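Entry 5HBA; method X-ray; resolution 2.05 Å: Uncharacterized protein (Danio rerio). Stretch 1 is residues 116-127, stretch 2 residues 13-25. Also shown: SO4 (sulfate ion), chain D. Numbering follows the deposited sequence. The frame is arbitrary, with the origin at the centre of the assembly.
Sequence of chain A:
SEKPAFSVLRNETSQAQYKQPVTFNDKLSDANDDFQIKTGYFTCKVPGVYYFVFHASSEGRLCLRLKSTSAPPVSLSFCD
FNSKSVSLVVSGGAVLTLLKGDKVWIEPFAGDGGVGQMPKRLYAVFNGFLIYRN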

ATOM      1  N   GLY A 116     -22.210  13.304  18.141  1.00 31.64           N
ATOM      2  CA  GLY A 116     -22.744  14.320  17.256  1.00 28.69           C
ATOM      3  C   GLY A 116     -21.836  14.775  16.129  1.00 27.88           C
ATOM      4  O   GLY A 116     -22.062  15.839  15.558  1.00 29.31           O
ATOM      5  N   GLN A 117     -20.821  13.981  15.788  1.00 25.97           N
ATOM      6  CA  GLN A 117     -19.961  14.341  14.663  1.00 27.80           C
ATOM      7  C   GLN A 117     -20.635  14.002  13.325  1.00 28.98           C
ATOM      8  O   GLN A 117     -21.189  12.913  13.154  1.00 30.09           O
ATOM      9  CB  GLN A 117     -18.605  13.642  14.770  1.00 28.66           C
ATOM     10  CG  GLN A 117     -17.935  13.813  16.132  1.00 31.98           C
ATOM     11  CD  GLN A 117     -16.553  13.197  16.181  1.00 37.08           C
ATOM     12  OE1 GLN A 117     -15.718  13.463  15.316  1.00 35.15           O
ATOM     13  NE2 GLN A 117     -16.305  12.361  17.188  1.00 34.43           N
ATOM     14  N   MET A 118     -20.594  14.939  12.388  1.00 27.33           N
ATOM     15  CA  MET A 118     -21.171  14.718  11.065  1.00 29.69           C
ATOM     16  C   MET A 118     -20.198  13.922  10.194  1.00 26.82           C
ATOM     17  O   MET A 118     -18.995  14.156  10.243  1.00 26.85           O
ATOM     18  CB  MET A 118     -21.488  16.063  10.391  1.00 27.97           C
ATOM     19  CG  MET A 118     -22.655  16.832  11.027  1.00 31.06           C
ATOM     20  SD  MET A 118     -23.153  18.302  10.088  1.00 35.68           S
ATOM     21  CE  MET A 118     -23.364  17.625   8.469  1.00 27.64           C
ATOM     22  N   PRO A 119     -20.713  12.984   9.382  1.00 26.32           N
ATOM     23  CA  PRO A 119     -19.811  12.267   8.470  1.00 28.59           C
ATOM     24  C   PRO A 119     -19.199  13.240   7.454  1.00 30.66           C
ATOM     25  O   PRO A 119     -19.727  14.343   7.287  1.00 22.92           O
ATOM     26  CB  PRO A 119     -20.740  11.277   7.763  1.00 27.73           C
ATOM     27  CG  PRO A 119     -22.124  11.847   7.925  1.00 27.52           C
ATOM     28  CD  PRO A 119     -22.114  12.549   9.247  1.00 27.63           C
ATOM     29  N   LYS A 120     -18.094  12.870   6.810  1.00 29.35           N
ATOM     30  CA  LYS A 120     -17.472  13.780   5.845  1.00 29.49           C
ATOM     31  C   LYS A 120     -17.288  13.122   4.496  1.00 27.90           C
ATOM     32  O   LYS A 120     -17.354  11.891   4.370  1.00 20.46           O
ATOM     33  CB  LYS A 120     -16.090  14.257   6.312  1.00 27.20           C
ATOM     34  CG  LYS A 120     -15.913  14.499   7.785  1.00 34.13           C
ATOM     35  CD  LYS A 120     -14.435  14.842   8.056  1.00 38.61           C
ATOM     36  CE  LYS A 120     -13.925  14.234   9.357  1.00 38.89           C
ATOM     37  NZ  LYS A 120     -12.426  14.284   9.463  1.00 38.43           N
ATOM     38  N   ARG A 121     -17.023  13.949   3.490  1.00 23.58           N
ATOM     39  CA  ARG A 121     -16.660  13.446   2.174  1.00 25.21           C
ATOM     40  C   ARG A 121     -15.427  12.575   2.300  1.00 27.04           C
ATOM     41  O   ARG A 121     -14.576  12.790   3.187  1.00 26.28           O
ATOM     42  CB  ARG A 121     -16.352  14.589   1.201  1.00 28.99           C
ATOM     43  CG  ARG A 121     -17.519  15.498   0.888  1.00 35.59           C
ATOM     44  CD  ARG A 121     -17.156  16.455  -0.264  1.00 34.23           C
ATOM     45  NE  ARG A 121     -16.656  15.707  -1.420  1.00 40.90           N
ATOM     46  CZ  ARG A 121     -16.280  16.249  -2.579  1.00 49.43           C
ATOM     47  NH1 ARG A 121     -16.345  17.564  -2.762  1.00 50.66           N
ATOM     48  NH2 ARG A 121     -15.841  15.471  -3.560  1.00 49.89           N
ATOM     49  N   LEU A 122     -15.316  11.590   1.415  1.00 25.43           N
ATOM     50  CA  LEU A 122     -14.181  10.673   1.477  1.00 25.23           C
ATOM     51  C   LEU A 122     -13.749  10.236   0.088  1.00 25.30           C
ATOM     52  O   LEU A 122     -14.537   9.668  -0.668  1.00 25.69           O
ATOM     53  CB  LEU A 122     -14.531   9.445   2.318  1.00 25.28           C
ATOM     54  CG  LEU A 122     -13.510   8.300   2.385  1.00 26.05           C
ATOM     55  CD1 LEU A 122     -12.345   8.652   3.313  1.00 22.21           C
ATOM     56  CD2 LEU A 122     -14.206   7.015   2.852  1.00 20.97           C
ATOM     57  N   TYR A 123     -12.488  10.502  -0.244  1.00 23.75           N
ATOM     58  CA  TYR A 123     -11.907  10.009  -1.477  1.00 22.70           C
ATOM     59  C   TYR A 123     -11.286   8.667  -1.147  1.00 23.33           C
ATOM     60  O   TYR A 123     -10.568   8.553  -0.153  1.00 22.94           O
ATOM     61  CB  TYR A 123     -10.833  10.974  -1.950  1.00 23.46           C
ATOM     62  CG  TYR A 123     -10.090  10.556  -3.196  1.00 28.25           C
ATOM     63  CD1 TYR A 123     -10.614  10.807  -4.464  1.00 31.07           C
ATOM     64  CD2 TYR A 123      -8.840   9.948  -3.109  1.00 27.98           C
ATOM     65  CE1 TYR A 123      -9.914  10.448  -5.613  1.00 29.43           C
ATOM     66  CE2 TYR A 123      -8.141   9.579  -4.246  1.00 28.59           C
ATOM     67  CZ  TYR A 123      -8.684   9.829  -5.489  1.00 29.54           C
ATOM     68  OH  TYR A 123      -7.990   9.467  -6.618  1.00 36.43           O
ATOM     69  N   ALA A 124     -11.578   7.639  -1.937  1.00 23.04           N
ATOM     70  CA  ALA A 124     -11.036   6.319  -1.617  1.00 22.14           C
ATOM     71  C   ALA A 124     -10.798   5.445  -2.838  1.00 22.34           C
ATOM     72  O   ALA A 124     -11.639   5.385  -3.731  1.00 24.71           O
ATOM     73  CB  ALA A 124     -11.951   5.597  -0.602  1.00 22.87           C
ATOM     74  N   VAL A 125      -9.641   4.785  -2.866  1.00 21.53           N
ATOM     75  CA  VAL A 125      -9.341   3.745  -3.845  1.00 21.80           C
ATOM     76  C   VAL A 125      -9.152   2.443  -3.066  1.00 23.50           C
ATOM     77  O   VAL A 125      -8.344   2.383  -2.142  1.00 21.66           O
ATOM     78  CB  VAL A 125      -8.062   4.078  -4.667  1.00 25.34           C
ATOM     79  CG1 VAL A 125      -7.747   2.954  -5.650  1.00 23.85           C
ATOM     80  CG2 VAL A 125      -8.241   5.399  -5.441  1.00 23.90           C
ATOM     81  N   PHE A 126      -9.930   1.419  -3.404  1.00 21.83           N
ATOM     82  CA  PHE A 126      -9.892   0.147  -2.687  1.00 21.27           C
ATOM     83  C   PHE A 126      -9.518  -0.908  -3.716  1.00 23.41           C
ATOM     84  O   PHE A 126     -10.191  -1.041  -4.750  1.00 22.37           O
ATOM     85  CB  PHE A 126     -11.280  -0.148  -2.104  1.00 20.16           C
ATOM     86  CG  PHE A 126     -11.334  -1.326  -1.160  1.00 24.01           C
ATOM     87  CD1 PHE A 126     -10.186  -1.818  -0.539  1.00 23.13           C
ATOM     88  CD2 PHE A 126     -12.553  -1.948  -0.892  1.00 21.95           C
ATOM     89  CE1 PHE A 126     -10.254  -2.898   0.337  1.00 22.57           C
ATOM     90  CE2 PHE A 126     -12.626  -3.033  -0.010  1.00 26.89           C
ATOM     91  CZ  PHE A 126     -11.471  -3.511   0.599  1.00 23.27           C
ATOM     92  N   ASN A 127      -8.441  -1.643  -3.442  1.00 20.02           N
ATOM     93  CA  ASN A 127      -7.906  -2.628  -4.382  1.00 22.74           C
ATOM     94  C   ASN A 127      -7.764  -4.010  -3.759  1.00 24.92           C
ATOM     95  O   ASN A 127      -7.548  -4.142  -2.546  1.00 27.19           O
ATOM     96  CB  ASN A 127      -6.531  -2.177  -4.879  1.00 23.91           C
ATOM     97  CG  ASN A 127      -6.566  -0.803  -5.507  1.00 23.84           C
ATOM     98  OD1 ASN A 127      -7.421  -0.512  -6.346  1.00 23.64           O
ATOM     99  ND2 ASN A 127      -5.633   0.059  -5.099  1.00 21.48           N
TER
HETATM  100  S   SO4 D 201     -22.496  13.195  -6.051  1.00 31.77           S
HETATM  101  O1  SO4 D 201     -22.979  12.141  -6.936  1.00 34.22           O
HETATM  102  O2  SO4 D 201     -22.622  12.759  -4.663  1.00 34.44           O
HETATM  103  O3  SO4 D 201     -21.081  13.472  -6.323  1.00 31.59           O
HETATM  104  O4  SO4 D 201     -23.261  14.431  -6.237  1.00 34.66           O
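Stretch 2 (13-25) TSQAQYKQPVTFN

Stretch 2 runs antiparallel to stretch 1 over its first half, then turns away and comes back to meet the end of stretch 1 with side chains alone. Its backbone is extended but irregular. T13 enters with a phi/psi of -79/-27°, S14 to Y18 are stretched out, a type II turn from Q17 to Q20 carries K19 through a positive phi of 60°, and the chain is again extended from Q20 to F24. The two stretches together bury 770 Å².

Where the backbones run side by side, the pairing is slight. The CA atoms of R121 and Q15 lie 4.1 Å apart and those of P119 and Q17 5.3 Å apart, and one direct hydrogen bond joins the chains, from A16 N to K120 O at 2.9 Å with an almost straight N-H...O angle of 169°. Water completes what the backbones do not reach by themselves. Water 2 accepts from K120 N (2.9 Å) and donates to A16 O (2.7 Å), while water 1 accepts from L122 N (2.9 Å) and donates to S14 O (2.7 Å). At these two positions the backbones are too far apart for a direct bond, K120 N lying 4.2 Å from A16 O and L122 N 4.7 Å from S14 O, and the water fills the gap.

The most deeply engaged bump of stretch 1 is P119. Its CA-to-CB bond points toward stretch 2, and the ring fits among Q15, A16, Q17 and Y18: P119 CB lies 3.4 Å from A16 O, P119 CG is 3.6 Å from Q15 OE1 and 3.7 Å from Q17 NE2, and P119 CA is 3.8 Å from Y18 CE2. Q17 directs its CA-to-CB bond away, yet two chi angles near -70° fold the chain back so that its amide reaches the proline. The ring of Y18 lies along the 117-120 segment, with Q117 O at its edge, 4.1 Å from Y18 CE2, and its hydroxyl 3.6 Å from K120 CE (Y18 OH to K120 CE). Water 3 links this hydroxyl to the backbone, 2.6 Å from Y18 OH and donating to M118 O at 2.6 Å.

At the other end of the paired segment, R121 lies beside T13: R121 CG is 3.3 Å from T13 O, and T13 CA sits over one face of the guanidinium. The backbone of T13 also binds the sulfate, T13 N donating to O3 of SO4 at 2.9 Å.

Beyond this point the contact turns apolar. L122 projects toward stretch 2, with L122 CB 3.9 Å from A16 CB and L122 CD2 3.7 Å from V22 CG2, so that one leucine spans both limbs of the turning chain. A124 and F126, alternate residues of the strand, point the same way and receive F24. The small side chain of A124 leaves room for the phenyl ring, whose CE2 is 4.1 Å from A124 CB, and the tip, F24 CZ, reaches F126 CB at 3.5 Å. The intervening V125 faces away.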

ATOM      1  N   THR A  13     -19.606  13.899  -3.920  1.00 27.39           N
ATOM      2  CA  THR A  13     -19.944  14.964  -2.981  1.00 29.90           C
ATOM      3  C   THR A  13     -20.567  14.383  -1.709  1.00 24.53           C
ATOM      4  O   THR A  13     -20.454  14.965  -0.635  1.00 27.63           O
ATOM      5  CB  THR A  13     -20.905  16.006  -3.635  1.00 31.06           C
ATOM      6  OG1 THR A  13     -20.310  16.516  -4.836  1.00 38.38           O
ATOM      7  CG2 THR A  13     -21.199  17.184  -2.690  1.00 29.29           C
ATOM      8  N   SER A  14     -21.208  13.223  -1.824  1.00 26.75           N
ATOM      9  CA  SER A  14     -21.895  12.628  -0.674  1.00 27.19           C
ATOM     10  C   SER A  14     -20.933  12.280   0.455  1.00 25.36           C
ATOM     11  O   SER A  14     -19.822  11.797   0.214  1.00 23.64           O
ATOM     12  CB  SER A  14     -22.640  11.363  -1.084  1.00 26.82           C
ATOM     13  OG  SER A  14     -23.620  11.645  -2.067  1.00 37.00           O
ATOM     14  N   GLN A  15     -21.360  12.522   1.688  1.00 26.49           N
ATOM     15  CA  GLN A  15     -20.546  12.174   2.839  1.00 28.19           C
ATOM     16  C   GLN A  15     -20.579  10.666   2.988  1.00 24.06           C
ATOM     17  O   GLN A  15     -21.564  10.033   2.615  1.00 22.92           O
ATOM     18  CB  GLN A  15     -21.091  12.846   4.100  1.00 25.98           C
ATOM     19  CG  GLN A  15     -21.041  14.380   4.049  1.00 25.29           C
ATOM     20  CD  GLN A  15     -21.991  15.031   5.041  1.00 30.42           C
ATOM     21  OE1 GLN A  15     -22.960  14.408   5.495  1.00 26.11           O
ATOM     22  NE2 GLN A  15     -21.715  16.283   5.391  1.00 31.22           N
ATOM     23  N   ALA A  16     -19.490  10.095   3.496  1.00 21.97           N
ATOM     24  CA  ALA A  16     -19.420   8.661   3.762  1.00 22.94           C
ATOM     25  C   ALA A  16     -19.741   8.414   5.234  1.00 25.33           C
ATOM     26  O   ALA A  16     -18.987   8.825   6.114  1.00 25.32           O
ATOM     27  CB  ALA A  16     -18.026   8.120   3.417  1.00 24.45           C
ATOM     28  N   GLN A  17     -20.857   7.737   5.486  1.00 23.63           N
ATOM     29  CA  GLN A  17     -21.348   7.460   6.832  1.00 26.06           C
ATOM     30  C   GLN A  17     -20.322   6.742   7.699  1.00 26.39           C
ATOM     31  O   GLN A  17     -19.601   5.867   7.211  1.00 20.16           O
ATOM     32  CB  GLN A  17     -22.588   6.582   6.741  1.00 23.28           C
ATOM     33  CG  GLN A  17     -23.797   7.268   6.136  1.00 34.47           C
ATOM     34  CD  GLN A  17     -24.384   8.304   7.069  1.00 39.32           C
ATOM     35  OE1 GLN A  17     -24.621   8.034   8.253  1.00 41.53           O
ATOM     36  NE2 GLN A  17     -24.614   9.502   6.548  1.00 44.17           N
ATOM     37  N   TYR A  18     -20.266   7.102   8.978  1.00 25.21           N
ATOM     38  CA  TYR A  18     -19.442   6.373   9.934  1.00 26.28           C
ATOM     39  C   TYR A  18     -20.040   4.993  10.209  1.00 26.76           C
ATOM     40  O   TYR A  18     -21.271   4.820  10.227  1.00 24.83           O
ATOM     41  CB  TYR A  18     -19.317   7.143  11.247  1.00 23.82           C
ATOM     42  CG  TYR A  18     -18.438   8.379  11.170  1.00 29.31           C
ATOM     43  CD1 TYR A  18     -17.105   8.287  10.765  1.00 28.88           C
ATOM     44  CD2 TYR A  18     -18.925   9.629  11.538  1.00 26.53           C
ATOM     45  CE1 TYR A  18     -16.283   9.417  10.714  1.00 27.93           C
ATOM     46  CE2 TYR A  18     -18.109  10.767  11.492  1.00 29.10           C
ATOM     47  CZ  TYR A  18     -16.795  10.646  11.076  1.00 29.11           C
ATOM     48  OH  TYR A  18     -15.995  11.758  11.021  1.00 38.27           O
ATOM     49  N   LYS A  19     -19.155   4.019  10.386  1.00 22.91           N
ATOM     50  CA  LYS A  19     -19.516   2.659  10.788  1.00 25.83           C
ATOM     51  C   LYS A  19     -20.460   1.951   9.815  1.00 25.81           C
ATOM     52  O   LYS A  19     -21.264   1.113  10.212  1.00 27.24           O
ATOM     53  CB  LYS A  19     -20.064   2.642  12.226  1.00 27.44           C
ATOM     54  CG  LYS A  19     -19.158   3.351  13.230  1.00 28.89           C
ATOM     55  CD  LYS A  19     -19.757   3.344  14.644  1.00 39.10           C
ATOM     56  CE  LYS A  19     -19.789   1.940  15.253  1.00 43.53           C
ATOM     57  NZ  LYS A  19     -18.420   1.395  15.498  1.00 35.50           N
ATOM     58  N   GLN A  20     -20.353   2.305   8.537  1.00 26.54           N
ATOM     59  CA  GLN A  20     -21.015   1.590   7.452  1.00 23.29           C
ATOM     60  C   GLN A  20     -19.970   1.384   6.373  1.00 23.82           C
ATOM     61  O   GLN A  20     -19.014   2.172   6.280  1.00 20.74           O
ATOM     62  CB  GLN A  20     -22.172   2.422   6.875  1.00 27.75           C
ATOM     63  CG  GLN A  20     -23.302   2.665   7.866  1.00 32.34           C
ATOM     64  CD  GLN A  20     -24.525   3.311   7.226  1.00 38.93           C
ATOM     65  OE1 GLN A  20     -24.447   3.884   6.139  1.00 40.21           O
ATOM     66  NE2 GLN A  20     -25.665   3.211   7.902  1.00 46.97           N
ATOM     67  N   PRO A  21     -20.142   0.348   5.541  1.00 23.82           N
ATOM     68  CA  PRO A  21     -19.163   0.143   4.467  1.00 23.47           C
ATOM     69  C   PRO A  21     -19.074   1.340   3.525  1.00 24.14           C
ATOM     70  O   PRO A  21     -20.098   1.900   3.111  1.00 23.83           O
ATOM     71  CB  PRO A  21     -19.705  -1.081   3.723  1.00 21.11           C
ATOM     72  CG  PRO A  21     -20.445  -1.848   4.774  1.00 25.62           C
ATOM     73  CD  PRO A  21     -21.030  -0.818   5.721  1.00 25.53           C
ATOM     74  N   VAL A  22     -17.851   1.733   3.196  1.00 21.16           N
ATOM     75  CA  VAL A  22     -17.652   2.767   2.183  1.00 19.79           C
ATOM     76  C   VAL A  22     -18.218   2.269   0.870  1.00 22.19           C
ATOM     77  O   VAL A  22     -17.913   1.138   0.448  1.00 21.21           O
ATOM     78  CB  VAL A  22     -16.160   3.078   1.969  1.00 21.83           C
ATOM     79  CG1 VAL A  22     -15.991   4.144   0.861  1.00 21.84           C
ATOM     80  CG2 VAL A  22     -15.516   3.544   3.269  1.00 18.35           C
ATOM     81  N   THR A  23     -19.039   3.090   0.219  1.00 21.14           N
ATOM     82  CA  THR A  23     -19.549   2.745  -1.111  1.00 24.92           C
ATOM     83  C   THR A  23     -18.776   3.531  -2.182  1.00 24.11           C
ATOM     84  O   THR A  23     -18.133   4.546  -1.875  1.00 23.78           O
ATOM     85  CB  THR A  23     -21.083   2.941  -1.227  1.00 23.74           C
ATOM     86  OG1 THR A  23     -21.410   4.318  -1.019  1.00 22.04           O
ATOM     87  CG2 THR A  23     -21.821   2.084  -0.173  1.00 22.59           C
ATOM     88  N   PHE A  24     -18.808   3.050  -3.422  1.00 22.65           N
ATOM     89  CA  PHE A  24     -17.943   3.592  -4.475  1.00 22.25           C
ATOM     90  C   PHE A  24     -18.768   3.941  -5.718  1.00 26.55           C
ATOM     91  O   PHE A  24     -19.787   3.311  -5.967  1.00 26.04           O
ATOM     92  CB  PHE A  24     -16.855   2.568  -4.827  1.00 20.30           C
ATOM     93  CG  PHE A  24     -15.996   2.147  -3.642  1.00 24.94           C
ATOM     94  CD1 PHE A  24     -16.400   1.125  -2.798  1.00 21.81           C
ATOM     95  CD2 PHE A  24     -14.780   2.777  -3.385  1.00 23.01           C
ATOM     96  CE1 PHE A  24     -15.619   0.735  -1.710  1.00 22.70           C
ATOM     97  CE2 PHE A  24     -13.992   2.406  -2.295  1.00 22.84           C
ATOM     98  CZ  PHE A  24     -14.408   1.384  -1.452  1.00 20.92           C
ATOM     99  N   ASN A  25     -18.344   4.937  -6.492  1.00 25.75           N
ATOM    100  CA  ASN A  25     -19.100   5.327  -7.690  1.00 30.38           C
ATOM    101  C   ASN A  25     -18.367   5.089  -9.017  1.00 28.78           C
ATOM    102  O   ASN A  25     -18.842   5.500 -10.076  1.00 33.97           O
ATOM    103  CB  ASN A  25     -19.599   6.781  -7.603  1.00 25.03           C
ATOM    104  CG  ASN A  25     -18.470   7.785  -7.523  1.00 30.84           C
ATOM    105  OD1 ASN A  25     -17.431   7.530  -6.903  1.00 29.69           O
ATOM    106  ND2 ASN A  25     -18.669   8.946  -8.135  1.00 26.08           N
TER
HETATM  107  O   HOH W   1     -17.334  11.299  -0.594  1.00 26.64           O
HETATM  108  O   HOH W   2     -16.965  10.216   7.287  1.00 27.91           O
HETATM  109  O   HOH W   3     -16.691  14.276  11.381  1.00 38.17           O